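PDB 4PDY: aminoglycoside phosphotransferase from Alicyclobacillus acidocaldarius subsp. acidocaldarius, which probably acts as a phosphotransferase, moving a phosphoryl group from a nucleotide to a small-molecule acceptor whose identity remains uncertain. Local coordinates for residues A[45-50]-A[105-110]; A[31-36]-A[53-58]; A[193-198]-A[334-339]; A[302-307]-A[326-331]. All coordinates share one frame; numbering follows the deposited sequence. Where two conformers were deposited one is given.

In the fold
Contacts 1 and 2 share the antiparallel sheet of the N-terminal lobe, their centres about 4 Å apart and joined through strands 44-49 and 54-60. Contacts 3 and 4 lie on the other side of the chain's centre, about 39 to 48 Å from the first two between centres, and both use helix 319-347. Contacts 1 and 4 are buried and bring together carbon atoms and aromatic rings; contacts 2 and 3 are partly buried. Contact 2, at the sheet's margin, adds a water bridge to its own aliphatic-on-aromatic packing. Contact 3 differs in kind, because charged and amide groups bridge the distance between two well-separated helices. Pro302 of contact 4 touches Asp195 of contact 3, so these two meet directly.

Contact 1 of 4, residues A[45-50]-A[105-110]; sequences EVWTDS and YYVTEW. With HIS (histidine), chain B.
Val46 and Trp110 meet on one face of the antiparallel sheet of the kinase-like N-terminal lobe, while Trp47 and Val107 meet on the other. The two strands are not direct neighbours: strand 54-60 runs between them, and the nearest CA atoms, of Val46 and Trp110, are 8.4 Å apart. The contact is therefore made by side chains reaching over the middle strand. The buried, closely packed part is the Trp47-Val107 pair, where Val107 CG2 lies 3.6 Å from Trp47 CZ3 and the side chains cross at about a right angle. The more open part is Trp110, partly exposed at the pocket that holds a free histidine. Val46 CG2 comes obliquely to its six-membered ring, 3.6 Å from Trp110 CZ3, and the ligand imidazole covers one face, with its CD2 3.5 Å above the plane of the Trp110 ring. The closest approach to the ligand is Trp110 CH2 to histidine CB, 3.3 Å. Replacing Trp110 by an alanine would remove the indole and is likely to leave the bound histidine without the ring it lies on and Val46 CG2 without its aromatic neighbour. On the buried face, Trp47 has CG beside its backbone N (chi1 -66°), which turns the indole back along its own strand until NE1 donates to Glu45 OE2 at 2.8 Å, meeting the anti side of that oxygen 24° out of the carboxylate plane.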
# COMPACT_ATOMS: atom_id res chain seq x y z
N GLU A 45 12.43 4.60 -15.24
CA GLU A 45 13.00 4.68 -16.57
C GLU A 45 13.44 3.30 -16.99
O GLU A 45 14.07 2.57 -16.25
CB GLU A 45 14.19 5.64 -16.54
CG GLU A 45 14.66 6.06 -17.92
CD GLU A 45 15.74 7.12 -17.86
OE1 GLU A 45 15.41 8.31 -17.64
OE2 GLU A 45 16.93 6.78 -18.04
N VAL A 46 13.08 2.93 -18.22
CA VAL A 46 13.46 1.64 -18.77
C VAL A 46 14.76 1.80 -19.54
O VAL A 46 14.87 2.68 -20.39
CB VAL A 46 12.37 1.10 -19.72
CG1 VAL A 46 12.74 -0.27 -20.31
CG2 VAL A 46 11.05 1.04 -18.99
N TRP A 47 15.75 0.98 -19.22
CA TRP A 47 17.03 0.93 -19.91
C TRP A 47 17.13 -0.40 -20.66
O TRP A 47 16.87 -1.45 -20.09
CB TRP A 47 18.17 0.97 -18.91
CG TRP A 47 18.33 2.22 -18.14
CD1 TRP A 47 17.60 3.37 -18.25
CD2 TRP A 47 19.30 2.46 -17.12
NE1 TRP A 47 18.07 4.32 -17.37
CE2 TRP A 47 19.12 3.78 -16.67
CE3 TRP A 47 20.34 1.70 -16.58
CZ2 TRP A 47 19.92 4.34 -15.67
CZ3 TRP A 47 21.12 2.25 -15.58
CH2 TRP A 47 20.91 3.57 -15.16
N THR A 48 17.54 -0.36 -21.94
CA THR A 48 17.57 -1.54 -22.76
C THR A 48 18.96 -1.69 -23.40
O THR A 48 19.50 -0.69 -23.89
CB THR A 48 16.48 -1.43 -23.83
OG1 THR A 48 15.21 -1.19 -23.20
CG2 THR A 48 16.37 -2.68 -24.61
N ASP A 49 19.51 -2.90 -23.37
CA ASP A 49 20.81 -3.19 -24.00
C ASP A 49 20.60 -3.64 -25.45
O ASP A 49 19.48 -3.65 -25.94
CB ASP A 49 21.66 -4.16 -23.15
CG ASP A 49 21.17 -5.60 -23.16
OD1 ASP A 49 20.30 -5.96 -23.98
OD2 ASP A 49 21.70 -6.39 -22.34
N SER A 50 21.69 -4.02 -26.12
CA SER A 50 21.60 -4.38 -27.53
C SER A 50 20.84 -5.66 -27.82
O SER A 50 20.46 -5.93 -28.98
CB SER A 50 23.00 -4.49 -28.14
OG SER A 50 23.68 -5.61 -27.64
N TYR A 105 19.71 7.21 -7.23
CA TYR A 105 19.28 6.33 -8.31
C TYR A 105 19.61 4.89 -7.97
O TYR A 105 20.71 4.60 -7.52
CB TYR A 105 20.01 6.72 -9.60
CG TYR A 105 19.68 8.11 -10.09
CD1 TYR A 105 18.56 8.34 -10.89
CD2 TYR A 105 20.46 9.20 -9.73
CE1 TYR A 105 18.25 9.60 -11.35
CE2 TYR A 105 20.14 10.48 -10.17
CZ TYR A 105 19.03 10.68 -10.95
OH TYR A 105 18.73 11.93 -11.44
N TYR A 106 18.67 4.00 -8.26
CA TYR A 106 18.97 2.57 -8.16
C TYR A 106 18.27 1.82 -9.27
O TYR A 106 17.27 2.29 -9.79
CB TYR A 106 18.63 2.01 -6.75
CG TYR A 106 17.17 2.06 -6.38
CD1 TYR A 106 16.32 1.03 -6.70
CD2 TYR A 106 16.67 3.12 -5.62
CE1 TYR A 106 14.98 1.06 -6.39
CE2 TYR A 106 15.32 3.15 -5.29
CZ TYR A 106 14.47 2.11 -5.66
OH TYR A 106 13.13 2.11 -5.34
N VAL A 107 18.85 0.68 -9.61
CA VAL A 107 18.49 -0.06 -10.81
C VAL A 107 18.18 -1.50 -10.40
O VAL A 107 18.89 -2.09 -9.59
CB VAL A 107 19.66 -0.03 -11.82
CG1 VAL A 107 19.35 -0.87 -13.04
CG2 VAL A 107 20.02 1.39 -12.24
N THR A 108 17.14 -2.05 -11.01
CA THR A 108 16.82 -3.47 -10.86
C THR A 108 16.69 -4.14 -12.22
O THR A 108 16.50 -3.50 -13.28
CB THR A 108 15.51 -3.73 -10.09
OG1 THR A 108 14.39 -3.24 -10.81
CG2 THR A 108 15.52 -3.06 -8.72
N GLU A 109 16.83 -5.46 -12.20
CA GLU A 109 16.50 -6.26 -13.37
C GLU A 109 15.03 -6.00 -13.65
O GLU A 109 14.26 -5.72 -12.72
CB GLU A 109 16.72 -7.77 -13.10
CG GLU A 109 18.14 -8.18 -12.68
CD GLU A 109 19.20 -8.13 -13.79
OE1 GLU A 109 18.88 -8.12 -15.00
OE2 GLU A 109 20.41 -8.12 -13.44
N TRP A 110 14.63 -6.08 -14.91
CA TRP A 110 13.25 -5.94 -15.26
C TRP A 110 12.45 -7.15 -14.88
O TRP A 110 12.90 -8.28 -15.06
CB TRP A 110 13.15 -5.84 -16.77
CG TRP A 110 11.82 -5.54 -17.23
CD1 TRP A 110 10.91 -6.38 -17.84
CD2 TRP A 110 11.25 -4.26 -17.23
NE1 TRP A 110 9.78 -5.67 -18.17
CE2 TRP A 110 9.97 -4.36 -17.80
CE3 TRP A 110 11.70 -3.01 -16.80
CZ2 TRP A 110 9.13 -3.28 -17.91
CZ3 TRP A 110 10.87 -1.94 -16.90
CH2 TRP A 110 9.60 -2.07 -17.47
N HIS B . 6.97 -5.07 -15.90
CA HIS B . 6.40 -3.92 -15.19
C HIS B . 5.16 -3.44 -15.94
O HIS B . 5.20 -2.55 -16.71
CB HIS B . 7.40 -2.77 -15.08
CG HIS B . 8.57 -3.03 -14.18
ND1 HIS B . 9.00 -2.11 -13.24
CD2 HIS B . 9.41 -4.09 -14.08
CE1 HIS B . 10.05 -2.59 -12.60
NE2 HIS B . 10.32 -3.80 -13.08
OXT HIS B . 4.07 -3.99 -15.76

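Contact 2 of 4, residues A[31-36]-A[53-58]; sequences YDLAIQ and RRYAAK
Tyr55 and Leu33 supply most of the surface buried here, with Ile35 adding a smaller share. Leu33 lies in the loop entering strand 35-41 and sets its two methyls along one face of the Tyr55 ring. Its CD1 sits 3.9 Å from the ring centroid and 9° off the normal, a CH-pi contact, while Leu33 CD2 reaches the phenol end, 3.6 Å from Tyr55 CZ. Ile35 comes in obliquely, its CD1 4.0 Å from Tyr55 CD1. A chi1 of -60° places Ile35 CG1 beside its backbone N, and CD1 at the end of that branch reaches the ring. The hydroxyl is tied by a water, which accepts from Tyr55 OH at 3.0 Å and donates to Leu33 O at 2.7 Å, so the ring is held both through its face and at its far end. An alanine in place of Tyr55 would remove the ring and hydroxyl, and is likely to open a gap under both Leu33 methyls and leave the water without its donor. The contact lies at the margin of the N-lobe sheet: strand 44-49 runs between strands 35-41 and 54-60, and Val89 of strand 88-89 touches both Leu33 and Tyr55.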
# COMPACT_ATOMS: atom_id res chain seq x y z
N TYR A 31 27.15 2.18 -14.37
CA TYR A 31 26.85 0.76 -14.43
C TYR A 31 27.63 0.13 -15.59
O TYR A 31 28.25 0.84 -16.40
CB TYR A 31 25.34 0.55 -14.59
CG TYR A 31 24.57 1.01 -13.38
CD1 TYR A 31 24.20 2.33 -13.22
CD2 TYR A 31 24.24 0.12 -12.37
CE1 TYR A 31 23.52 2.76 -12.07
CE2 TYR A 31 23.59 0.54 -11.22
CZ TYR A 31 23.20 1.85 -11.09
OH TYR A 31 22.55 2.31 -9.96
N ASP A 32 27.61 -1.20 -15.64
CA ASP A 32 28.21 -1.94 -16.75
C ASP A 32 27.18 -2.66 -17.64
O ASP A 32 27.35 -3.82 -18.03
CB ASP A 32 29.23 -2.95 -16.23
CG ASP A 32 30.47 -2.29 -15.65
OD1 ASP A 32 30.93 -1.26 -16.21
OD2 ASP A 32 31.00 -2.82 -14.64
N LEU A 33 26.14 -1.96 -18.02
CA LEU A 33 24.99 -2.59 -18.67
C LEU A 33 24.90 -2.36 -20.18
O LEU A 33 23.97 -2.86 -20.83
CB LEU A 33 23.72 -2.10 -18.01
CG LEU A 33 23.60 -2.47 -16.53
CD1 LEU A 33 22.36 -1.81 -15.96
CD2 LEU A 33 23.58 -3.97 -16.32
N ALA A 34 25.81 -1.58 -20.72
CA ALA A 34 25.88 -1.39 -22.17
C ALA A 34 24.54 -0.95 -22.74
O ALA A 34 24.03 -1.51 -23.72
CB ALA A 34 26.40 -2.65 -22.88
N ILE A 35 23.98 0.08 -22.13
CA ILE A 35 22.65 0.55 -22.48
C ILE A 35 22.66 1.31 -23.81
O ILE A 35 23.52 2.14 -24.03
CB ILE A 35 22.07 1.42 -21.34
CG1 ILE A 35 21.96 0.60 -20.04
CG2 ILE A 35 20.72 2.02 -21.73
CD1 ILE A 35 21.20 -0.72 -20.15
N GLN A 36 21.70 0.97 -24.67
CA GLN A 36 21.51 1.55 -26.00
C GLN A 36 20.30 2.50 -26.07
O GLN A 36 20.32 3.46 -26.83
CB GLN A 36 21.29 0.41 -27.05
CG GLN A 36 22.29 -0.72 -27.03
CD GLN A 36 23.68 -0.25 -27.41
OE1 GLN A 36 23.86 0.32 -28.49
NE2 GLN A 36 24.65 -0.46 -26.53
N ARG A 53 17.50 -6.74 -23.47
CA ARG A 53 17.33 -6.96 -22.03
C ARG A 53 17.06 -5.64 -21.37
O ARG A 53 17.73 -4.65 -21.66
CB ARG A 53 18.56 -7.61 -21.43
CG ARG A 53 18.33 -7.93 -19.97
CD ARG A 53 19.30 -8.95 -19.44
NE ARG A 53 18.83 -9.35 -18.11
CZ ARG A 53 19.10 -10.50 -17.51
NH1 ARG A 53 19.87 -11.41 -18.11
NH2 ARG A 53 18.60 -10.74 -16.31
N ARG A 54 16.06 -5.64 -20.47
CA ARG A 54 15.55 -4.43 -19.84
C ARG A 54 15.97 -4.33 -18.36
O ARG A 54 16.12 -5.35 -17.69
CB ARG A 54 14.01 -4.41 -19.92
CG ARG A 54 13.43 -4.31 -21.33
CD ARG A 54 11.93 -4.03 -21.36
NE ARG A 54 11.59 -3.15 -22.48
CZ ARG A 54 10.52 -2.34 -22.55
NH1 ARG A 54 9.62 -2.29 -21.57
NH2 ARG A 54 10.38 -1.57 -23.62
N TYR A 55 16.15 -3.10 -17.91
CA TYR A 55 16.39 -2.76 -16.51
C TYR A 55 15.47 -1.60 -16.17
O TYR A 55 15.18 -0.76 -17.01
CB TYR A 55 17.84 -2.37 -16.29
CG TYR A 55 18.80 -3.42 -16.73
CD1 TYR A 55 19.22 -3.49 -18.07
CD2 TYR A 55 19.26 -4.36 -15.85
CE1 TYR A 55 20.07 -4.47 -18.47
CE2 TYR A 55 20.12 -5.35 -16.25
CZ TYR A 55 20.53 -5.41 -17.57
OH TYR A 55 21.40 -6.37 -17.96
N ALA A 56 15.02 -1.58 -14.90
CA ALA A 56 14.22 -0.50 -14.37
C ALA A 56 15.11 0.41 -13.52
O ALA A 56 15.69 -0.07 -12.53
CB ALA A 56 13.11 -1.07 -13.49
N ALA A 57 15.22 1.68 -13.88
CA ALA A 57 16.02 2.64 -13.13
C ALA A 57 15.07 3.61 -12.43
O ALA A 57 14.16 4.16 -13.04
CB ALA A 57 16.94 3.36 -14.08
N LYS A 58 15.29 3.79 -11.14
CA LYS A 58 14.44 4.63 -10.31
C LYS A 58 15.22 5.84 -9.80
O LYS A 58 16.30 5.68 -9.22
CB LYS A 58 13.94 3.83 -9.12
CG LYS A 58 13.06 4.62 -8.14
CD LYS A 58 11.73 5.05 -8.75
CE LYS A 58 10.87 5.87 -7.80
NZ LYS A 58 10.35 5.02 -6.70
O HOH W 1 23.08 -5.37 -20.22

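Contact 3 of 4, residues A[193-198]-A[334-339]; sequences HRDAAE and KRQAFL. With SCN (thiocyanate ion), chain C.
A polar network between helices 189-203 and 319-347, in the helical part of this kinase-like fold, centres on the carboxylate of Asp195, which Arg335 and Gln336 meet from the second helix. The helix segments run 28° from parallel, yet their axes come no closer than 13.3 Å, so the long side chains of Arg335 and Gln336 do most of the reaching. Arg335, with its chain extended from CG to NE, brings NH1 to 2.8 Å from Asp195 OD2 in a salt bridge. That oxygen is met from above the carboxylate plane, 47° out of it. Gln336 NE2 approaches differently: in the conformer described, one of two modelled, its amide is nearly coplanar with the carboxylate, and the bond of 3.2 Å to Asp195 OD1 is almost straight and uses the syn lone pair. A weak, bent second bond runs from Gln336 NE2 to Asp195 OD2. A water donates both to Gln336 OE1, at 3.0 Å, and to Asp195 OD1. On one face of the Arg335 guanidinium, Leu339 CD1 sits 3.8 Å above the plane; at its edge, NE makes a weak bond to a thiocyanate ion, probably from the crystallisation liquor. The surrounding positive charge would probably keep the buried Asp195 ionised. Arg300 at the end of helix 289-300 forms a salt bridge to Asp195 OD1, and Pro302, just before helix 303-315, packs on Asp195, so this carboxylate lies where several helices converge.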
# COMPACT_ATOMS: atom_id res chain seq x y z
N HIS A 193 -20.45 8.04 11.34
CA HIS A 193 -20.23 8.14 12.79
C HIS A 193 -20.19 6.75 13.43
O HIS A 193 -19.27 6.43 14.20
CB HIS A 193 -21.31 9.03 13.42
CG HIS A 193 -21.16 9.26 14.89
ND1 HIS A 193 -22.15 9.84 15.65
CD2 HIS A 193 -20.13 9.02 15.74
CE1 HIS A 193 -21.75 9.94 16.91
NE2 HIS A 193 -20.53 9.44 16.99
N ARG A 194 -21.15 5.91 13.07
CA ARG A 194 -21.22 4.55 13.62
C ARG A 194 -19.96 3.76 13.28
O ARG A 194 -19.35 3.12 14.13
CB ARG A 194 -22.45 3.80 13.10
CG ARG A 194 -22.71 2.52 13.86
CD ARG A 194 -23.75 1.58 13.25
NE ARG A 194 -24.78 2.25 12.45
CZ ARG A 194 -24.96 2.12 11.13
NH1 ARG A 194 -24.20 1.32 10.39
NH2 ARG A 194 -25.93 2.80 10.54
N ASP A 195 -19.55 3.82 12.01
CA ASP A 195 -18.37 3.08 11.60
C ASP A 195 -17.09 3.58 12.27
O ASP A 195 -16.25 2.78 12.70
CB ASP A 195 -18.19 3.18 10.08
CG ASP A 195 -19.10 2.26 9.28
OD1 ASP A 195 -19.72 1.34 9.85
OD2 ASP A 195 -19.16 2.46 8.04
N ALA A 196 -16.91 4.90 12.35
CA ALA A 196 -15.73 5.45 13.01
C ALA A 196 -15.69 5.03 14.49
O ALA A 196 -14.64 4.65 14.99
CB ALA A 196 -15.69 6.96 12.90
N ALA A 197 -16.84 5.12 15.18
CA ALA A 197 -16.92 4.73 16.58
C ALA A 197 -16.60 3.26 16.78
O ALA A 197 -15.87 2.90 17.70
CB ALA A 197 -18.28 5.09 17.15
N GLU A 198 -17.12 2.40 15.89
CA GLU A 198 -16.86 0.96 15.99
C GLU A 198 -15.40 0.66 15.75
O GLU A 198 -14.81 -0.18 16.42
CB GLU A 198 -17.74 0.16 15.03
CG GLU A 198 -19.22 0.19 15.40
CD GLU A 198 -20.12 -0.54 14.42
OE1 GLU A 198 -19.60 -1.16 13.49
OE2 GLU A 198 -21.36 -0.52 14.58
N LYS A 334 -23.40 -2.99 0.59
CA LYS A 334 -22.56 -4.16 0.34
C LYS A 334 -21.34 -4.20 1.27
O LYS A 334 -20.96 -5.26 1.76
CB LYS A 334 -22.10 -4.22 -1.12
CG LYS A 334 -23.15 -4.75 -2.07
CD LYS A 334 -23.41 -6.24 -1.86
CE LYS A 334 -22.32 -7.09 -2.48
NZ LYS A 334 -22.72 -8.52 -2.46
N ARG A 335 -20.75 -3.03 1.51
CA ARG A 335 -19.63 -2.91 2.45
C ARG A 335 -20.06 -3.31 3.88
O ARG A 335 -19.37 -4.08 4.55
CB ARG A 335 -19.07 -1.49 2.42
CG ARG A 335 -18.00 -1.20 3.46
CD ARG A 335 -17.43 0.20 3.31
NE ARG A 335 -16.47 0.53 4.34
CZ ARG A 335 -16.80 0.90 5.59
NH1 ARG A 335 -18.07 1.02 5.95
NH2 ARG A 335 -15.84 1.18 6.46
N GLN A 336 -21.20 -2.78 4.31
CA GLN A 336 -21.76 -3.14 5.63
C GLN A 336 -21.98 -4.64 5.73
O GLN A 336 -21.62 -5.26 6.72
CB GLN A 336 -23.10 -2.41 5.86
CG GLN A 336 -22.96 -0.92 6.12
CD GLN A 336 -22.15 -0.61 7.36
OE1 GLN A 336 -22.40 -1.16 8.43
NE2 GLN A 336 -21.19 0.28 7.22
N ALA A 337 -22.56 -5.24 4.68
CA ALA A 337 -22.84 -6.68 4.67
C ALA A 337 -21.57 -7.51 4.77
O ALA A 337 -21.50 -8.53 5.45
CB ALA A 337 -23.61 -7.06 3.42
N PHE A 338 -20.55 -7.09 4.05
CA PHE A 338 -19.28 -7.79 4.10
C PHE A 338 -18.65 -7.72 5.48
O PHE A 338 -18.19 -8.74 6.01
CB PHE A 338 -18.26 -7.29 3.07
CG PHE A 338 -16.92 -7.90 3.30
CD1 PHE A 338 -16.67 -9.21 2.92
CD2 PHE A 338 -15.97 -7.23 4.04
CE1 PHE A 338 -15.46 -9.80 3.25
CE2 PHE A 338 -14.76 -7.81 4.35
CZ PHE A 338 -14.50 -9.10 3.95
N LEU A 339 -18.62 -6.52 6.04
CA LEU A 339 -18.00 -6.35 7.35
C LEU A 339 -18.78 -7.10 8.42
O LEU A 339 -18.17 -7.62 9.34
CB LEU A 339 -17.83 -4.88 7.71
CG LEU A 339 -16.88 -4.10 6.79
CD1 LEU A 339 -17.01 -2.61 7.07
CD2 LEU A 339 -15.45 -4.57 6.96
S SCN C . -13.47 3.23 3.45
C SCN C . -13.50 1.82 3.25
N SCN C . -13.52 0.74 3.10
O HOH W 2 -21.89 0.41 10.92

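Contact 4 of 4, residues A[302-307]-A[326-331]; sequences PYLPWR and QQYAVQ
Tyr328 turns one face of its ring to Pro305, whose CG lies over the centre, 3.5 Å from the ring centroid and 11° off the normal. This is a CH-pi contact in which the Pro305 and Tyr328 side chains run roughly perpendicular to each other. A second proline carbon shares the face: Pro305 CD is 3.5 Å from Tyr328 CE1. Leu304 comes in nearer the backbone, its CD2 3.6 Å from Tyr328 CD1 and 3.6 Å from Tyr328 CB; Leu304 and Tyr328 lie alongside, pointing opposite ways. A chi1 of -174° sets the Tyr328 ring opposite its backbone N and brings it against the first turn of helix 303-315. The two helices, 303-315 and 319-347, follow each other in the chain and run antiparallel as a helical hairpin. Pro305 lies in the first turn of its helix, where the missing N-H costs no intrahelical bond, and Pro302 occupies the N-cap position. The backbone hydrogen bonding of that turn begins with Trp306 N to Pro302 O, 3.2 Å. Helix 189-203 packs on the same turn, Leu192 touching both Pro302 and Pro305. At the far end of the Tyr328 ring, OH lies 3.9 Å from Pro302 CB.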
# COMPACT_ATOMS: atom_id res chain seq x y z
N PRO A 302 -14.26 4.54 8.14
CA PRO A 302 -14.65 5.10 6.84
C PRO A 302 -13.54 5.96 6.21
O PRO A 302 -13.63 7.19 6.11
CB PRO A 302 -15.92 5.90 7.17
CG PRO A 302 -15.67 6.39 8.56
CD PRO A 302 -14.89 5.29 9.26
N TYR A 303 -12.48 5.28 5.82
CA TYR A 303 -11.28 5.91 5.33
C TYR A 303 -11.51 6.71 4.05
O TYR A 303 -11.03 7.82 3.92
CB TYR A 303 -10.23 4.83 5.04
CG TYR A 303 -8.99 5.33 4.36
CD1 TYR A 303 -8.01 6.03 5.06
CD2 TYR A 303 -8.81 5.12 3.00
CE1 TYR A 303 -6.87 6.50 4.41
CE2 TYR A 303 -7.68 5.57 2.35
CZ TYR A 303 -6.71 6.25 3.05
OH TYR A 303 -5.62 6.69 2.33
N LEU A 304 -12.26 6.14 3.11
CA LEU A 304 -12.42 6.84 1.84
C LEU A 304 -13.22 8.14 1.99
O LEU A 304 -12.80 9.19 1.50
CB LEU A 304 -12.96 5.89 0.74
CG LEU A 304 -13.28 6.37 -0.67
CD1 LEU A 304 -13.02 5.26 -1.68
CD2 LEU A 304 -14.75 6.76 -0.71
N PRO A 305 -14.38 8.09 2.66
CA PRO A 305 -15.06 9.37 2.91
C PRO A 305 -14.18 10.40 3.62
O PRO A 305 -14.23 11.58 3.28
CB PRO A 305 -16.26 8.96 3.77
CG PRO A 305 -16.56 7.57 3.32
CD PRO A 305 -15.22 6.96 3.07
N TRP A 306 -13.40 9.96 4.62
CA TRP A 306 -12.49 10.87 5.29
C TRP A 306 -11.52 11.48 4.28
O TRP A 306 -11.34 12.68 4.22
CB TRP A 306 -11.71 10.19 6.46
CG TRP A 306 -10.60 11.06 6.82
CD1 TRP A 306 -10.68 12.26 7.49
CD2 TRP A 306 -9.26 10.95 6.34
NE1 TRP A 306 -9.45 12.87 7.49
CE2 TRP A 306 -8.57 12.10 6.77
CE3 TRP A 306 -8.58 10.00 5.58
CZ2 TRP A 306 -7.23 12.29 6.50
CZ3 TRP A 306 -7.26 10.20 5.32
CH2 TRP A 306 -6.60 11.33 5.78
N ARG A 307 -10.90 10.61 3.50
CA ARG A 307 -9.82 11.08 2.59
C ARG A 307 -10.34 12.07 1.53
O ARG A 307 -9.72 13.11 1.27
CB ARG A 307 -9.12 9.89 1.95
CG ARG A 307 -7.90 10.29 1.11
CD ARG A 307 -7.27 9.17 0.29
NE ARG A 307 -8.22 8.21 -0.27
CZ ARG A 307 -8.68 8.18 -1.52
NH1 ARG A 307 -8.31 9.08 -2.42
NH2 ARG A 307 -9.55 7.24 -1.87
N GLN A 326 -19.96 9.32 -4.40
CA GLN A 326 -21.13 8.67 -4.99
C GLN A 326 -20.92 7.15 -5.06
O GLN A 326 -21.82 6.37 -4.70
CB GLN A 326 -21.45 9.20 -6.39
CG GLN A 326 -22.07 10.59 -6.38
CD GLN A 326 -22.12 11.24 -7.75
OE1 GLN A 326 -21.34 10.92 -8.64
NE2 GLN A 326 -23.06 12.13 -7.92
N GLN A 327 -19.74 6.73 -5.51
CA GLN A 327 -19.45 5.31 -5.56
C GLN A 327 -19.44 4.68 -4.17
O GLN A 327 -19.91 3.56 -4.01
CB GLN A 327 -18.12 5.02 -6.27
CG GLN A 327 -17.71 3.55 -6.18
CD GLN A 327 -16.75 3.11 -7.26
OE1 GLN A 327 -16.90 3.46 -8.44
NE2 GLN A 327 -15.75 2.30 -6.88
N TYR A 328 -18.92 5.40 -3.18
CA TYR A 328 -18.93 4.87 -1.82
C TYR A 328 -20.38 4.67 -1.35
O TYR A 328 -20.73 3.65 -0.76
CB TYR A 328 -18.22 5.83 -0.87
CG TYR A 328 -18.07 5.28 0.55
CD1 TYR A 328 -16.98 4.48 0.89
CD2 TYR A 328 -19.02 5.52 1.51
CE1 TYR A 328 -16.85 3.96 2.16
CE2 TYR A 328 -18.88 5.02 2.79
CZ TYR A 328 -17.79 4.24 3.10
OH TYR A 328 -17.62 3.73 4.36
N ALA A 329 -21.24 5.63 -1.64
CA ALA A 329 -22.65 5.55 -1.26
C ALA A 329 -23.33 4.36 -1.93
O ALA A 329 -24.09 3.62 -1.30
CB ALA A 329 -23.37 6.83 -1.59
N VAL A 330 -23.06 4.17 -3.22
CA VAL A 330 -23.61 3.04 -3.98
C VAL A 330 -23.25 1.70 -3.33
O VAL A 330 -24.09 0.80 -3.23
CB VAL A 330 -23.14 3.06 -5.45
CG1 VAL A 330 -23.42 1.73 -6.14
CG2 VAL A 330 -23.83 4.19 -6.19
N GLN A 331 -22.01 1.59 -2.89
CA GLN A 331 -21.49 0.35 -2.30
C GLN A 331 -21.68 0.21 -0.80
O GLN A 331 -21.30 -0.82 -0.23
CB GLN A 331 -20.01 0.25 -2.62
CG GLN A 331 -19.77 0.24 -4.11
CD GLN A 331 -18.38 -0.16 -4.49
OE1 GLN A 331 -17.43 -0.12 -3.68
NE2 GLN A 331 -18.24 -0.57 -5.72